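Local coordinates for pyridoxal kinase (Lactobacillus plantarum, PDB 3H74), which probably catalyses the ATP-dependent phosphorylation of pyridoxal to pyridoxal 5'-phosphate, as a kinase with a ribokinase-like fold, at residues A165-A168 against Q169-T172. Numbering follows the deposited sequence.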
ATOM      1  N   ALA A 165       7.842   8.244 -16.780  1.00 12.67           N
ATOM      2  CA  ALA A 165       9.116   7.643 -16.376  1.00 13.29           C
ATOM      3  C   ALA A 165       8.895   6.459 -15.425  1.00 13.34           C
ATOM      4  O   ALA A 165       9.498   5.399 -15.599  1.00 13.94           O
ATOM      5  CB  ALA A 165      10.014   8.673 -15.743  1.00 13.80           C
ATOM      6  N   LEU A 166       8.008   6.647 -14.450  1.00 13.00           N
ATOM      7  CA  LEU A 166       7.629   5.590 -13.513  1.00 13.09           C
ATOM      8  C   LEU A 166       7.006   4.401 -14.234  1.00 12.19           C
ATOM      9  O   LEU A 166       7.371   3.257 -13.990  1.00 10.92           O
ATOM     10  CB  LEU A 166       6.612   6.112 -12.491  1.00 13.58           C
ATOM     11  CG  LEU A 166       6.957   6.871 -11.204  1.00 14.94           C
ATOM     12  CD1 LEU A 166       5.694   7.405 -10.534  1.00 16.53           C
ATOM     13  CD2 LEU A 166       7.723   5.966 -10.245  1.00 14.90           C
ATOM     14  N   GLN A 167       6.063   4.671 -15.129  1.00 12.71           N
ATOM     15  CA  GLN A 167       5.274   3.583 -15.696  1.00 14.56           C
ATOM     16  C   GLN A 167       6.060   2.700 -16.663  1.00 15.71           C
ATOM     17  O   GLN A 167       5.743   1.523 -16.825  1.00 16.14           O
ATOM     18  CB  GLN A 167       3.994   4.115 -16.330  1.00 15.04           C
ATOM     19  CG  GLN A 167       2.899   3.077 -16.524  1.00 14.53           C
ATOM     20  CD  GLN A 167       1.571   3.731 -16.570  1.00 16.39           C
ATOM     21  OE1 GLN A 167       1.096   4.249 -15.559  1.00 11.99           O
ATOM     22  NE2 GLN A 167       0.954   3.738 -17.747  1.00 17.23           N
ATOM     23  N   ALA A 168       7.096   3.254 -17.278  1.00 16.66           N
ATOM     24  CA  ALA A 168       7.923   2.471 -18.196  1.00 17.37           C
ATOM     25  C   ALA A 168       8.763   1.415 -17.466  1.00 18.00           C
ATOM     26  O   ALA A 168       9.255   0.476 -18.091  1.00 18.31           O
ATOM     27  CB  ALA A 168       8.790   3.379 -19.043  1.00 17.41           C
ATOM     28  N   GLN A 169       8.902   1.572 -16.145  1.00 18.31           N
ATOM     29  CA  GLN A 169       9.546   0.591 -15.257  1.00 18.89           C
ATOM     30  C   GLN A 169       8.586  -0.487 -14.796  1.00 18.52           C
ATOM     31  O   GLN A 169       8.891  -1.260 -13.876  1.00 19.07           O
ATOM     32  CB  GLN A 169       9.985   1.261 -13.980  1.00 19.26           C
ATOM     33  CG  GLN A 169      11.176   2.147 -14.057  1.00 20.23           C
ATOM     34  CD  GLN A 169      11.635   2.519 -12.670  1.00 21.38           C
ATOM     35  OE1 GLN A 169      11.445   1.754 -11.716  1.00 22.28           O
ATOM     36  NE2 GLN A 169      12.229   3.693 -12.537  1.00 21.89           N
ATOM     37  N   LEU A 170       7.399  -0.477 -15.373  1.00 17.48           N
ATOM     38  CA  LEU A 170       6.394  -1.460 -15.061  1.00 16.88           C
ATOM     39  C   LEU A 170       6.142  -2.268 -16.323  1.00 17.20           C
ATOM     40  O   LEU A 170       6.473  -1.820 -17.434  1.00 17.43           O
ATOM     41  CB  LEU A 170       5.117  -0.765 -14.574  1.00 16.35           C
ATOM     42  CG  LEU A 170       5.224   0.190 -13.367  1.00 14.47           C
ATOM     43  CD1 LEU A 170       3.872   0.826 -13.050  1.00 14.11           C
ATOM     44  CD2 LEU A 170       5.796  -0.493 -12.108  1.00 13.96           C
ATOM     45  N   LYS A 171       5.583  -3.460 -16.157  1.00 17.25           N
ATOM     46  CA  LYS A 171       5.170  -4.278 -17.290  1.00 17.53           C
ATOM     47  C   LYS A 171       4.151  -3.526 -18.151  1.00 17.82           C
ATOM     48  O   LYS A 171       3.549  -2.540 -17.708  1.00 17.68           O
ATOM     49  CB  LYS A 171       4.571  -5.596 -16.803  1.00 17.43           C
ATOM     50  CG  LYS A 171       3.246  -5.428 -16.077  1.00 17.21           C
ATOM     51  CD  LYS A 171       2.670  -6.751 -15.651  1.00 17.53           C
ATOM     52  CE  LYS A 171       1.327  -6.542 -14.994  1.00 17.74           C
ATOM     53  NZ  LYS A 171       0.783  -7.823 -14.483  1.00 19.42           N
ATOM     54  N   THR A 172       3.966  -3.995 -19.381  1.00 18.05           N
ATOM     55  CA  THR A 172       3.011  -3.388 -20.298  1.00 18.28           C
ATOM     56  C   THR A 172       1.603  -3.423 -19.692  1.00 17.28           C
ATOM     57  O   THR A 172       1.173  -4.450 -19.171  1.00 17.60           O
ATOM     58  CB  THR A 172       3.017  -4.111 -21.669  1.00 18.55           C
ATOM     59  OG1 THR A 172       4.371  -4.332 -22.090  1.00 20.53           O
ATOM     60  CG2 THR A 172       2.274  -3.289 -22.719  1.00 19.29           C
TER
HETATM   61  O   HOH W   1       4.040   0.353 -18.207  1.00 33.86           O
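Gln169 N and Leu170 N bond in succession to Leu166 O and Gln167 O where helix 159-167 gives way to the loop behind it. Gln169 N donates to Leu166 O at 3.1 Å, and Leu170 N donates to Gln167 O at 3.0 Å. Both span three residues rather than the four of an alpha-helix, and the second closes a type I beta turn from Gln167 to Leu170. A water lies close to both Gln167 O and Lys171 O and may bridge the turn to the backbone beyond it, although its very short approach of 2.5 Å to Gln167 O is doubtful.

The side-chain contacts are mostly aliphatic groups laid against these same carbonyls. Gln169 CB comes to 3.3 Å from Leu166 O. Its CG is anti to its own carbonyl carbon (chi1 -74°), and the extended chain beyond carries the amide to Leu148 O, to which NE2 is hydrogen-bonded. Leu170 sets CB 3.3 Å from Gln167 O, and its CG lies against both oxygens, 3.8 Å from Leu166 O and 3.7 Å from Gln167 O, while CD1 reaches Gln167 CA at 4.1 Å. The Gln167 side chain leaves the turn, and its OE1 accepts from Ala176 N.

Within the ribokinase-like fold, Leu166 packs on helix 142-149 through Ala145, Leu148 and Thr149, Lys171 forms a salt bridge with Asp136, and Leu170 rests on Ile132 and Ala176. The turn thus redirects the chain from helix 159-167 toward strand 175-176, an outermost strand of the central sheet.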